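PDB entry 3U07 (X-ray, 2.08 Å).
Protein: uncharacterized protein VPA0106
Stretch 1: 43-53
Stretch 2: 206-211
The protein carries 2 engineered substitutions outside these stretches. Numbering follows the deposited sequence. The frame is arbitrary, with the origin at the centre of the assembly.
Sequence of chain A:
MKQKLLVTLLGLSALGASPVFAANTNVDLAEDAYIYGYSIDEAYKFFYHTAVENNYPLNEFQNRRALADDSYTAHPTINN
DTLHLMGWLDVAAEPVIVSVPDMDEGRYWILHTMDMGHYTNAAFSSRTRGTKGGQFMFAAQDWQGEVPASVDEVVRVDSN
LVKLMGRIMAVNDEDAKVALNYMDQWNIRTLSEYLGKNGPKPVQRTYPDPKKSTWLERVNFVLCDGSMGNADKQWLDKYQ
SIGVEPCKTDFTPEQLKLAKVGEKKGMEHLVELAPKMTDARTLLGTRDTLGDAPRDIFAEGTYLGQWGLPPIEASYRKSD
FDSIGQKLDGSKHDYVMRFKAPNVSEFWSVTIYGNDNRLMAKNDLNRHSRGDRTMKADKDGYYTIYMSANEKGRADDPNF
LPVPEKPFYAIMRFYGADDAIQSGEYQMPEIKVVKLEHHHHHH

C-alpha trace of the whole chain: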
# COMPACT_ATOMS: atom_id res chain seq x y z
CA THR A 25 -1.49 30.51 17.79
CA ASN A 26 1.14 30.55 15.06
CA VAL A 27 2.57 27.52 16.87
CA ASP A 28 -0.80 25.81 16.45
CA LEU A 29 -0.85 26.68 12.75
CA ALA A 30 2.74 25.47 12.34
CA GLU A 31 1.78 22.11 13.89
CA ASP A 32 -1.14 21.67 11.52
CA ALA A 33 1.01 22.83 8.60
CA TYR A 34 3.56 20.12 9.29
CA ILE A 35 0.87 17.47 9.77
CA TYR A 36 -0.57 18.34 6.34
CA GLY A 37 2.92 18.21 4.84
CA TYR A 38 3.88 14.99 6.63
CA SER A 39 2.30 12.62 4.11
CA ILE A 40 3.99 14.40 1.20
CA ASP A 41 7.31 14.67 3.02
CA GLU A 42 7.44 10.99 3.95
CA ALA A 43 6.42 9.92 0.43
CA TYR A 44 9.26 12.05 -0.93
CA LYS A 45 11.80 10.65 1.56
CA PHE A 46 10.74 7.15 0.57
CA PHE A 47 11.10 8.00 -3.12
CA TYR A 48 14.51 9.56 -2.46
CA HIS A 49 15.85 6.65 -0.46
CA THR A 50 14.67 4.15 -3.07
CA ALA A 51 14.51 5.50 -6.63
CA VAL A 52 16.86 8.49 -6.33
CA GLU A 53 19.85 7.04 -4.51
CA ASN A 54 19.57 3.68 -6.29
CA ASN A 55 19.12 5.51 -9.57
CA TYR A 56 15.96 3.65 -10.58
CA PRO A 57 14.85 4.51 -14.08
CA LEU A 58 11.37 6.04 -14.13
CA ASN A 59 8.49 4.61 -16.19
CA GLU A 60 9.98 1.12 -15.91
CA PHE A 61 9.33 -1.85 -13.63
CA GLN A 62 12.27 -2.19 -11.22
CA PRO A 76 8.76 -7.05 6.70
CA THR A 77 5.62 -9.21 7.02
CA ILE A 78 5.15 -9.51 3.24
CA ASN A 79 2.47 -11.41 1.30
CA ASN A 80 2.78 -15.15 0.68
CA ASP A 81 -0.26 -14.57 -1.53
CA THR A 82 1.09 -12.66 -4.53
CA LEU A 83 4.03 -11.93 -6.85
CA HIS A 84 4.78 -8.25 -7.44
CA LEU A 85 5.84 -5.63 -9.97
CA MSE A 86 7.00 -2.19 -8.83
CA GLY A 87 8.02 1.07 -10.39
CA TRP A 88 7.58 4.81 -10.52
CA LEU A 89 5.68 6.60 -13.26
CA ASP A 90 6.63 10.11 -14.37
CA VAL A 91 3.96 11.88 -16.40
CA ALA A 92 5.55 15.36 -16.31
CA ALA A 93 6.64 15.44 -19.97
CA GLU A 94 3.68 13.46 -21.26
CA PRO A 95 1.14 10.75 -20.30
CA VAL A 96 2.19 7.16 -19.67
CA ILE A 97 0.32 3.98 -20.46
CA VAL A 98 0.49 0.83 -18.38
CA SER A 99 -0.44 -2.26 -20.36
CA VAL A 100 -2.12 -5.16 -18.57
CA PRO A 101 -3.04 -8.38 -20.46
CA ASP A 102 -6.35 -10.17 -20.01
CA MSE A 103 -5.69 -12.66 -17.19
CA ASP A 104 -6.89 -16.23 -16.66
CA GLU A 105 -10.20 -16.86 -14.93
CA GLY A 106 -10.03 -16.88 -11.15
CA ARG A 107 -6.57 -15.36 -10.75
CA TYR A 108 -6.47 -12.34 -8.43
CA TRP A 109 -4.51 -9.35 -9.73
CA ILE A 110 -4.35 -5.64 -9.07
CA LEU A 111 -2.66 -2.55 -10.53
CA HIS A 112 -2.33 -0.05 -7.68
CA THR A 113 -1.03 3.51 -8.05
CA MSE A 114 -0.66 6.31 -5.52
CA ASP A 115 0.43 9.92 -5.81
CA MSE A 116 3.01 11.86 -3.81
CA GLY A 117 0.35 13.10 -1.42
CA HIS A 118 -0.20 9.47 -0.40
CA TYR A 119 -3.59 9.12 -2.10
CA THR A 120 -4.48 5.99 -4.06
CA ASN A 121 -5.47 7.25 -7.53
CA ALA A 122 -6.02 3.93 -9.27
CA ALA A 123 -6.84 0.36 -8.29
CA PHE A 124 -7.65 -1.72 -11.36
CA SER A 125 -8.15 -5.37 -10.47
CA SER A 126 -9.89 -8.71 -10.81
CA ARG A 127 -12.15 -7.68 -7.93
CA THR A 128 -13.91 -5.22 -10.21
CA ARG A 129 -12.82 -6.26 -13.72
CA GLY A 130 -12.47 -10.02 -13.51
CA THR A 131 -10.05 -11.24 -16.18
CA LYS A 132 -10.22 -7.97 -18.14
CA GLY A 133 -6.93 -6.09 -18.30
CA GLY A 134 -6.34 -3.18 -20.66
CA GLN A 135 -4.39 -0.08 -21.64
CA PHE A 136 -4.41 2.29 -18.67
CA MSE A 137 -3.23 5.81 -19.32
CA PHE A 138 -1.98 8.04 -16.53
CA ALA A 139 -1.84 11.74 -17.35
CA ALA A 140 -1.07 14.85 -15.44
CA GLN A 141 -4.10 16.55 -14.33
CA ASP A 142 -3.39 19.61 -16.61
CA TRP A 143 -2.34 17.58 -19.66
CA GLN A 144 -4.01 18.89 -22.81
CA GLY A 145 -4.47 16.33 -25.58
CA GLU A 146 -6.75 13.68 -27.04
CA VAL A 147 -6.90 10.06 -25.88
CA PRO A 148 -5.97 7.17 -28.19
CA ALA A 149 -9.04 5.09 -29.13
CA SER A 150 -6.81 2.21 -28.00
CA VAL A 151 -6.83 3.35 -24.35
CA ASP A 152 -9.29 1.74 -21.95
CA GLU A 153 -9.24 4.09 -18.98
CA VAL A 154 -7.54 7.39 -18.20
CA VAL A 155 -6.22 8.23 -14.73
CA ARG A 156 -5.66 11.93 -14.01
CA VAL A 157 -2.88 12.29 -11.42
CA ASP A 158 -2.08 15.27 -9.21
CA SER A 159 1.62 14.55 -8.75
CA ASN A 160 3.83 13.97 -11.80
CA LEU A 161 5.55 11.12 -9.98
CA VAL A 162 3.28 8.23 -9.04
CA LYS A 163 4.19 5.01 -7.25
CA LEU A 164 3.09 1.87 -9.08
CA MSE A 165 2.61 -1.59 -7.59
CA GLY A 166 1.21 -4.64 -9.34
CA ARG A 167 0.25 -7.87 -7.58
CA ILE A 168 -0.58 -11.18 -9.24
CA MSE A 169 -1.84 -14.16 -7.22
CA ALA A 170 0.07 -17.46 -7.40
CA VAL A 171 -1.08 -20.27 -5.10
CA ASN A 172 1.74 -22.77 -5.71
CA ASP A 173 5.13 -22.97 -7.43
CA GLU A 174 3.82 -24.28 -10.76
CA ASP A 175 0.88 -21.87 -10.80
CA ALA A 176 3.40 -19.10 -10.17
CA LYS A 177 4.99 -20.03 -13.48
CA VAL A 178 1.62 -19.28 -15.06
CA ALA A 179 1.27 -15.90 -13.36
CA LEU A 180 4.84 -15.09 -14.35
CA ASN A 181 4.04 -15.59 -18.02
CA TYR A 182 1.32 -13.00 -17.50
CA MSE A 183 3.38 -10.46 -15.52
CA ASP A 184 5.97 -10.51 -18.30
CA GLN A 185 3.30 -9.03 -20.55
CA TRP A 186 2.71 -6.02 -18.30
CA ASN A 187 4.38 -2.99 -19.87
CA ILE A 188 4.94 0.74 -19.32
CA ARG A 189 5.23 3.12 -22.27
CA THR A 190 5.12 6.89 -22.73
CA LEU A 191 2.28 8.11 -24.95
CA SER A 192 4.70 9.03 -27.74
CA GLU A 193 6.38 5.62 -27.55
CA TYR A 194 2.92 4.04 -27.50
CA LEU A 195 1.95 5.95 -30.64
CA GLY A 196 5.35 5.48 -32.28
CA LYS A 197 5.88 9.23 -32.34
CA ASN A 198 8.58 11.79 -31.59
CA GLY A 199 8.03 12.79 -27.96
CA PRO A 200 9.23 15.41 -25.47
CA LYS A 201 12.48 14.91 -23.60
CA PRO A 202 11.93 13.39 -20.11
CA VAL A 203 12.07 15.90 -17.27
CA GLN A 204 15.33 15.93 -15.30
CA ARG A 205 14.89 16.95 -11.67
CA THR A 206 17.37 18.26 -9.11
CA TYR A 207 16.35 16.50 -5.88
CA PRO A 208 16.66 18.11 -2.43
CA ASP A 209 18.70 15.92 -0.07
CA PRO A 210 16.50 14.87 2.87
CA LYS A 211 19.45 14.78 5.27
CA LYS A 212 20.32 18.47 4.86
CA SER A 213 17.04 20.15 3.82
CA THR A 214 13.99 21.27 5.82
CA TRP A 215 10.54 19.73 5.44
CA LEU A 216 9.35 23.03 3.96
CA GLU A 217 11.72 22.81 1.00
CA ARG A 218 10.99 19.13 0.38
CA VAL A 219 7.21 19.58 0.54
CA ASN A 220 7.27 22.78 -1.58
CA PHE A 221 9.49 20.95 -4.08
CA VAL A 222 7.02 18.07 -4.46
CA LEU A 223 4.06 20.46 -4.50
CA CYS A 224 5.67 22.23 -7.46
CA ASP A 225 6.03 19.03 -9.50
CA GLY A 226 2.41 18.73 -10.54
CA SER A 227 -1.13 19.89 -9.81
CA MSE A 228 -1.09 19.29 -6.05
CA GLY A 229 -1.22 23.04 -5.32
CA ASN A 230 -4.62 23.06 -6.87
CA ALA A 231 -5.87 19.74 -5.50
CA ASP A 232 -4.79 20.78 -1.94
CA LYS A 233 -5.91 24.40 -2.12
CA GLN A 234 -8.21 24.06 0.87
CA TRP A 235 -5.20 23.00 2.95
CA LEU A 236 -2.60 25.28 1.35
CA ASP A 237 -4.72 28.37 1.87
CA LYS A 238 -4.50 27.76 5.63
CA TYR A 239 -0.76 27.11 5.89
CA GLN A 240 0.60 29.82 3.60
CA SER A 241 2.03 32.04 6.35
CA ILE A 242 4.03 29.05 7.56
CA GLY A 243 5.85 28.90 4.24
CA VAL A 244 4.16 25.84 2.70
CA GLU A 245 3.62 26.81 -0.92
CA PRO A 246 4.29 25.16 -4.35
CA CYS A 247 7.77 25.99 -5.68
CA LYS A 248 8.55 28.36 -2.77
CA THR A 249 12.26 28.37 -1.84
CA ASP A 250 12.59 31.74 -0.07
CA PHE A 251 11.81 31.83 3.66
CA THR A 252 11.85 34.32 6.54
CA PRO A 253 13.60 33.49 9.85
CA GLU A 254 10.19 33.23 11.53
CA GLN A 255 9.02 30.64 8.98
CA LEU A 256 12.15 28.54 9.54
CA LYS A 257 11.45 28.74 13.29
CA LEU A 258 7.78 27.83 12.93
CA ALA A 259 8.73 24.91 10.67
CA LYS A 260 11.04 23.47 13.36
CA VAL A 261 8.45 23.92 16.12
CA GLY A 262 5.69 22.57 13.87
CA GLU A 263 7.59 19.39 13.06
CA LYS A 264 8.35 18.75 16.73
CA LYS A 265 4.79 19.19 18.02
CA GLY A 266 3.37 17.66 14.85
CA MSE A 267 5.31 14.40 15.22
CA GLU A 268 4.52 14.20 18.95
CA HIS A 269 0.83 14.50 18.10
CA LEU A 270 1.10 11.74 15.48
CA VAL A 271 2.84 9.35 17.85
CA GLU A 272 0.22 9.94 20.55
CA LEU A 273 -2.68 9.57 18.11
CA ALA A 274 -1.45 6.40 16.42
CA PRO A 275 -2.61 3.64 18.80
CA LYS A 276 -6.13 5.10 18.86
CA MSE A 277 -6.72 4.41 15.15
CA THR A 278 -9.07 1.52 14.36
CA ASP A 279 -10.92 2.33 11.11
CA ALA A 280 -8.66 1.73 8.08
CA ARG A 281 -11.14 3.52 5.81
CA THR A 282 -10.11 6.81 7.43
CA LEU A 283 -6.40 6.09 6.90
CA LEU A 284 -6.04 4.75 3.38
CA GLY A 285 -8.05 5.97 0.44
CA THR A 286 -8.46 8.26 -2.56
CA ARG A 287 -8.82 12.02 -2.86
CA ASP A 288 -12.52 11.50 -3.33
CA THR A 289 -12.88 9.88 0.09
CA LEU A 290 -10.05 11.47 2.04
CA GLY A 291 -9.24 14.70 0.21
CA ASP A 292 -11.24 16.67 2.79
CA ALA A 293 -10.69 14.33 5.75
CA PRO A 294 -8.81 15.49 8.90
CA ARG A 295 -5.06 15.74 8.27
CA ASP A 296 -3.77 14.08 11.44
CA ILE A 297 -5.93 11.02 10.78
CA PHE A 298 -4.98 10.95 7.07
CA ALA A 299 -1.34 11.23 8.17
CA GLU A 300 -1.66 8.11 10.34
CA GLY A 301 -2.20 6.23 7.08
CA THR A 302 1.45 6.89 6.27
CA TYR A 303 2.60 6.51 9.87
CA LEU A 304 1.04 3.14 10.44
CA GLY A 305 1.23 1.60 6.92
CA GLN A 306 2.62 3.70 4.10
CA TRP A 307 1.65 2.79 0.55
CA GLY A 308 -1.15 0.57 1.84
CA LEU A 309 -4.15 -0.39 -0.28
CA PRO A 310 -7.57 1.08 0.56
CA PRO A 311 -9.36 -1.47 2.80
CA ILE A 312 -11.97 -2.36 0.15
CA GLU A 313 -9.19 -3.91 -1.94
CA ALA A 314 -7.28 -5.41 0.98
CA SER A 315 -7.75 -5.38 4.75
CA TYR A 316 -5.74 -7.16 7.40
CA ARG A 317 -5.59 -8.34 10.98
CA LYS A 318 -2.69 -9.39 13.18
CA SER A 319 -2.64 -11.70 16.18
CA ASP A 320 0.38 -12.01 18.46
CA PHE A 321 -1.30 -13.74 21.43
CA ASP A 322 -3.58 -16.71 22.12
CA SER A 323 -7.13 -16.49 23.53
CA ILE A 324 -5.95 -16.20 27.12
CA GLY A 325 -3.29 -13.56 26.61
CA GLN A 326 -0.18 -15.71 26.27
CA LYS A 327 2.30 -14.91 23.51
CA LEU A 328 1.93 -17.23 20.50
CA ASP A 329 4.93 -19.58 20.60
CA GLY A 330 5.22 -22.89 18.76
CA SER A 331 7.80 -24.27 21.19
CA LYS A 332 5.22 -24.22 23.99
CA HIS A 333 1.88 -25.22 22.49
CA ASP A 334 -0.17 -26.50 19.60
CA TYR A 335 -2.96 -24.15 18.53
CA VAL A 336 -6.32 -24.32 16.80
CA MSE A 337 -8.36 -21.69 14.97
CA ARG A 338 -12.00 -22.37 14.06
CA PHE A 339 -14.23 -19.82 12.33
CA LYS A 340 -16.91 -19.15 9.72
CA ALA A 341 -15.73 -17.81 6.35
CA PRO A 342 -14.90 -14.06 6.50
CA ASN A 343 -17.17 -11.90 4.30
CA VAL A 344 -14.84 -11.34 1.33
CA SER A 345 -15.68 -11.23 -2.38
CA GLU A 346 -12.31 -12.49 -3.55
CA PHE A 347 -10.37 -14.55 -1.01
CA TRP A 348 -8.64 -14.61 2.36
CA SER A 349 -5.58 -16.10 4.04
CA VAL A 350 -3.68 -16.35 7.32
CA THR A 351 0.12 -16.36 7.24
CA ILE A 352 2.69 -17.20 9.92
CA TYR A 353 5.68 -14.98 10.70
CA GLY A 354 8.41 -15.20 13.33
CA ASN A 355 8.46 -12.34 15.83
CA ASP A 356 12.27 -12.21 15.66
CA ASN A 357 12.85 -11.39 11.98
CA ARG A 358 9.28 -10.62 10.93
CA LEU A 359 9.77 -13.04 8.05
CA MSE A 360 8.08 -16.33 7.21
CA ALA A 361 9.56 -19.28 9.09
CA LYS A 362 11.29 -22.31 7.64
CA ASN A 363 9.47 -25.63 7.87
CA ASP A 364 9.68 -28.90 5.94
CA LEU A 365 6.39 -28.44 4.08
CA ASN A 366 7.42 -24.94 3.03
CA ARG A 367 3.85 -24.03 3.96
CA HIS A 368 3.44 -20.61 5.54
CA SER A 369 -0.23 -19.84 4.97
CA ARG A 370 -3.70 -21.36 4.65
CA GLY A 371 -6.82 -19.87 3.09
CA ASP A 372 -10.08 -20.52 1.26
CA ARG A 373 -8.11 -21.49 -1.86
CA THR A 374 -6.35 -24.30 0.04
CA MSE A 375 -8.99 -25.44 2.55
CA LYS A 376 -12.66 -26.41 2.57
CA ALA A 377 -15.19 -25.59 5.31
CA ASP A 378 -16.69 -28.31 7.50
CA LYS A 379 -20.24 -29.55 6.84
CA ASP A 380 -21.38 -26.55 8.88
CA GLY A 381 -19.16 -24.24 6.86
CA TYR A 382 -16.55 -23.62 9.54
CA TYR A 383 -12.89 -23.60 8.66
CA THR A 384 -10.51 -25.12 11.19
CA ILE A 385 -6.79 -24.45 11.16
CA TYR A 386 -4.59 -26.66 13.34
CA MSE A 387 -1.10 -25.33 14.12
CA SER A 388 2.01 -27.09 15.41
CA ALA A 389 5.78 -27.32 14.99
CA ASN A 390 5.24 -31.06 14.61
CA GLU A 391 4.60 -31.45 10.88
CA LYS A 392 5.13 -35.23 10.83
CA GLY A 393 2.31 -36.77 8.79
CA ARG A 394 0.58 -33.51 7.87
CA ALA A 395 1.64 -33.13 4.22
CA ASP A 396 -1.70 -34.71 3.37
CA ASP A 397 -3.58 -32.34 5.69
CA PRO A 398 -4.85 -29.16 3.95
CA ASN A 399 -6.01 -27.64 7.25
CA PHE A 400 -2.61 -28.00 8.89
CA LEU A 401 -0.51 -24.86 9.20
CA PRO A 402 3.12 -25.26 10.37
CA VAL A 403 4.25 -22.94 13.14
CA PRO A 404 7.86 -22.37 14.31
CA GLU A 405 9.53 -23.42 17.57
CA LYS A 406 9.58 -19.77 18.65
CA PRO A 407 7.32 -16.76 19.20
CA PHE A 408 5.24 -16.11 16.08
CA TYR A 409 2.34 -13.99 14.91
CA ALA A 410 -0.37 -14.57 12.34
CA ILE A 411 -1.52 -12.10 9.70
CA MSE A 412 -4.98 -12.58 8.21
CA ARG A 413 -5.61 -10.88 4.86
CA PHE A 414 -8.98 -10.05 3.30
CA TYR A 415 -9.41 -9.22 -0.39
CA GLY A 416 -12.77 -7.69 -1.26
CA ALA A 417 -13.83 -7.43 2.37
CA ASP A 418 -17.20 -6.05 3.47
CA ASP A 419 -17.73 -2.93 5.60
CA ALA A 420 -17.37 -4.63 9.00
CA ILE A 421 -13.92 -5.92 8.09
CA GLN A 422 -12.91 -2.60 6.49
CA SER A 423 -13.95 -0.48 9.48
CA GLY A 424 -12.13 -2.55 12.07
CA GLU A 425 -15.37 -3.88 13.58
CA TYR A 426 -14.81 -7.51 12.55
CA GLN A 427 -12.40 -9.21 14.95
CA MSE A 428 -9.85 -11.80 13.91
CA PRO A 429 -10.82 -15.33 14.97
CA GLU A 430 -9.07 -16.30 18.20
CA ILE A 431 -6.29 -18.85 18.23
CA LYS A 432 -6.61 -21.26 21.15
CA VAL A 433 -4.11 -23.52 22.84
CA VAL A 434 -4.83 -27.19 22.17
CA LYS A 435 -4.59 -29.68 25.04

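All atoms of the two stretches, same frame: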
# COMPACT_ATOMS: atom_id res chain seq x y z
N ALA A 43 6.48 10.58 1.73
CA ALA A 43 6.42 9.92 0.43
C ALA A 43 7.69 10.31 -0.33
O ALA A 43 8.33 9.48 -0.97
CB ALA A 43 5.18 10.36 -0.34
N TYR A 44 8.06 11.59 -0.26
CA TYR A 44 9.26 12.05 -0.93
C TYR A 44 10.50 11.33 -0.38
O TYR A 44 11.30 10.81 -1.15
CB TYR A 44 9.46 13.56 -0.75
CG TYR A 44 10.74 14.03 -1.42
CD1 TYR A 44 10.88 13.98 -2.81
CD2 TYR A 44 11.84 14.46 -0.66
CE1 TYR A 44 12.08 14.32 -3.43
CE2 TYR A 44 13.04 14.81 -1.28
CZ TYR A 44 13.15 14.74 -2.66
OH TYR A 44 14.33 15.06 -3.28
N LYS A 45 10.65 11.31 0.95
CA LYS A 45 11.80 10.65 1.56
C LYS A 45 11.90 9.21 1.08
O LYS A 45 12.98 8.72 0.76
CB LYS A 45 11.69 10.66 3.09
CG LYS A 45 11.84 12.02 3.76
CD LYS A 45 11.72 11.87 5.28
CE LYS A 45 11.66 13.21 5.99
NZ LYS A 45 11.39 13.03 7.45
N PHE A 46 10.76 8.53 1.02
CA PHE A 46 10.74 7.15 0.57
C PHE A 46 11.20 7.07 -0.88
O PHE A 46 11.97 6.19 -1.24
CB PHE A 46 9.34 6.55 0.70
CG PHE A 46 9.26 5.11 0.29
CD1 PHE A 46 9.42 4.09 1.22
CD2 PHE A 46 9.07 4.77 -1.05
CE1 PHE A 46 9.38 2.76 0.84
CE2 PHE A 46 9.03 3.43 -1.44
CZ PHE A 46 9.19 2.43 -0.50
N PHE A 47 10.71 7.98 -1.71
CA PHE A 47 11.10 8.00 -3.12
C PHE A 47 12.60 8.27 -3.24
O PHE A 47 13.29 7.65 -4.05
CB PHE A 47 10.32 9.09 -3.87
CG PHE A 47 10.76 9.29 -5.30
CD1 PHE A 47 10.42 8.36 -6.28
CD2 PHE A 47 11.55 10.38 -5.65
CE1 PHE A 47 10.85 8.52 -7.60
CE2 PHE A 47 12.00 10.54 -6.97
CZ PHE A 47 11.65 9.61 -7.94
N TYR A 48 13.10 9.20 -2.43
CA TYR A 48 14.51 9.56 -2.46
C TYR A 48 15.39 8.39 -2.08
O TYR A 48 16.35 8.06 -2.77
CB TYR A 48 14.79 10.73 -1.51
CG TYR A 48 16.15 11.36 -1.72
CD1 TYR A 48 16.32 12.42 -2.62
CD2 TYR A 48 17.28 10.87 -1.06
CE1 TYR A 48 17.57 12.97 -2.85
CE2 TYR A 48 18.54 11.41 -1.30
CZ TYR A 48 18.68 12.46 -2.19
OH TYR A 48 19.92 13.00 -2.42
N HIS A 49 15.06 7.77 -0.96
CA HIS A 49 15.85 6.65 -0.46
C HIS A 49 15.78 5.40 -1.33
O HIS A 49 16.64 4.53 -1.22
CB HIS A 49 15.46 6.36 0.99
CG HIS A 49 15.90 7.43 1.94
ND1 HIS A 49 15.06 8.00 2.87
CD2 HIS A 49 17.10 8.05 2.08
CE1 HIS A 49 15.72 8.93 3.54
NE2 HIS A 49 16.95 8.99 3.08
N THR A 50 14.77 5.31 -2.19
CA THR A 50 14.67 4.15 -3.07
C THR A 50 15.10 4.49 -4.49
O THR A 50 16.22 4.18 -4.90
CB THR A 50 13.23 3.58 -3.10
OG1 THR A 50 12.30 4.63 -3.36
CG2 THR A 50 12.89 2.91 -1.78
N ALA A 51 14.22 5.15 -5.24
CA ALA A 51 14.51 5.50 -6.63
C ALA A 51 15.67 6.46 -6.88
O ALA A 51 16.47 6.23 -7.79
CB ALA A 51 13.24 6.06 -7.30
N VAL A 52 15.78 7.53 -6.10
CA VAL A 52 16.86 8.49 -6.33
C VAL A 52 18.27 7.98 -6.02
O VAL A 52 19.14 8.03 -6.89
CB VAL A 52 16.62 9.81 -5.55
CG1 VAL A 52 17.78 10.77 -5.79
CG2 VAL A 52 15.32 10.45 -6.02
N GLU A 53 18.51 7.49 -4.81
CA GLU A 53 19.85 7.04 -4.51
C GLU A 53 20.22 5.64 -4.99
O GLU A 53 21.31 5.15 -4.72
CB GLU A 53 20.17 7.22 -3.02
CG GLU A 53 19.25 6.58 -2.03
CD GLU A 53 19.50 7.10 -0.62
OE1 GLU A 53 19.05 6.47 0.35
OE2 GLU A 53 20.16 8.16 -0.50
N THR A 206 16.24 18.08 -10.01
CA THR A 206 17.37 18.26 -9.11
C THR A 206 16.69 18.04 -7.75
O THR A 206 15.90 18.87 -7.29
CB THR A 206 17.98 19.68 -9.22
OG1 THR A 206 16.98 20.66 -8.92
CG2 THR A 206 18.49 19.91 -10.63
N TYR A 207 16.97 16.90 -7.14
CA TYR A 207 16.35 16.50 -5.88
C TYR A 207 16.97 17.00 -4.59
O TYR A 207 18.16 16.81 -4.35
CB TYR A 207 16.30 14.98 -5.82
CG TYR A 207 15.53 14.32 -6.94
CD1 TYR A 207 14.14 14.38 -6.98
CD2 TYR A 207 16.20 13.61 -7.94
CE1 TYR A 207 13.42 13.75 -7.99
CE2 TYR A 207 15.49 12.97 -8.96
CZ TYR A 207 14.10 13.04 -8.98
OH TYR A 207 13.38 12.39 -9.95
N PRO A 208 16.16 17.61 -3.71
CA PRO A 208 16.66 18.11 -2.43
C PRO A 208 17.08 16.91 -1.60
O PRO A 208 16.39 15.89 -1.59
CB PRO A 208 15.44 18.80 -1.81
CG PRO A 208 14.56 19.11 -2.99
CD PRO A 208 14.72 17.89 -3.85
N ASP A 209 18.22 17.01 -0.91
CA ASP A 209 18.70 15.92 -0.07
C ASP A 209 17.95 15.96 1.26
O ASP A 209 17.99 16.97 1.97
CB ASP A 209 20.20 16.06 0.21
CG ASP A 209 20.78 14.85 0.93
OD1 ASP A 209 20.03 14.13 1.62
OD2 ASP A 209 22.01 14.62 0.81
N PRO A 210 17.24 14.88 1.60
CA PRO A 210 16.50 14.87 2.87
C PRO A 210 17.35 15.04 4.13
O PRO A 210 16.87 15.53 5.15
CB PRO A 210 15.77 13.52 2.83
CG PRO A 210 16.56 12.70 1.84
CD PRO A 210 16.91 13.70 0.79
N LYS A 211 18.62 14.66 4.08
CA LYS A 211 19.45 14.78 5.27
C LYS A 211 19.91 16.20 5.61
O LYS A 211 20.28 16.47 6.75
CB LYS A 211 20.68 13.87 5.16
CG LYS A 211 21.88 14.45 4.43
CD LYS A 211 23.18 14.03 5.14
CE LYS A 211 22.96 12.78 6.01
NZ LYS A 211 24.06 12.53 6.98
O HOH W 1 20.19 15.06 -3.86

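At the apolar centre of the contact, the aromatic face of a helix meets a segment with two prolines, extended from T206 to D209 and turning at P210, with no regular secondary structure. Y207 and P210 give up the most surface here, and both direct their CA-to-CB bonds toward the helix, as do Y44, F47, Y48 and V52 toward the segment. The Y207 ring is covered on one face by V52, whose CG2 methyl lies 3.8 Å from the ring centroid of Y207 and only 11° off the ring normal, a CH-pi contact that sets an aliphatic group against the pi cloud. F47 also reaches this ring: F47 CE2 comes within 3.7 Å of Y207 CE1, but the planes are inclined at 59° with centroids 5.7 Å apart, so the pair is oblique. Y44 adds a looser apolar contact, with its CE1 4.1 Å from Y207 CD1.

The second apolar anchor is P210 over Y48. P210 CD sits 3.3 Å from the centroid of the Y48 ring and 8° off its normal, almost directly above the face; the carbon is bonded to the proline nitrogen, which makes its hydrogens somewhat polarised and well suited to a CH-pi contact. The same Y48 ring meets Y207 at its edge, where Y48 CE1 is 3.8 Å from Y207 CB, so one tyrosine touches both main apolar residues of the segment. Further out, P210 has two looser neighbours: K45 CG lies 4.3 Å from P210 CB, and H49 NE2 lies 3.9 Å from P210 CG. The closest backbone approach is also here, with the CA atoms of K45 and P210 6.5 Å apart. Within the helix, F47 N, Y48 N and H49 N donate to A43 O, Y44 O and K45 O at 2.9, 2.7 and 2.9 Å, respectively; the helix then widens into a pi-type turn at 48-52, with V52 N bonded to F47 O at 3.2 Å and E53 N to Y48 O at 3.0 Å.

Polar links complete the contact. The one direct hydrogen bond between the stretches runs from Y44 OH to P208 O, at 2.8 Å, and ties a buried phenol to a backbone carbonyl. The same hydroxyl packs tightly on the proline, with Y44 OH 2.9 Å from P208 CD. At the outer end of Y48, a water bridges the stretches: the O atom of water 1 lies 2.5 Å from Y48 OH and donates to Y207 O at 2.7 Å. Y48 OH also comes within 3.9 Å of D209 CG, without a hydrogen bond. D209 instead braces its own segment, its OD1 accepting from K211 N at 2.9 Å, while K211 itself makes no contact with the helix.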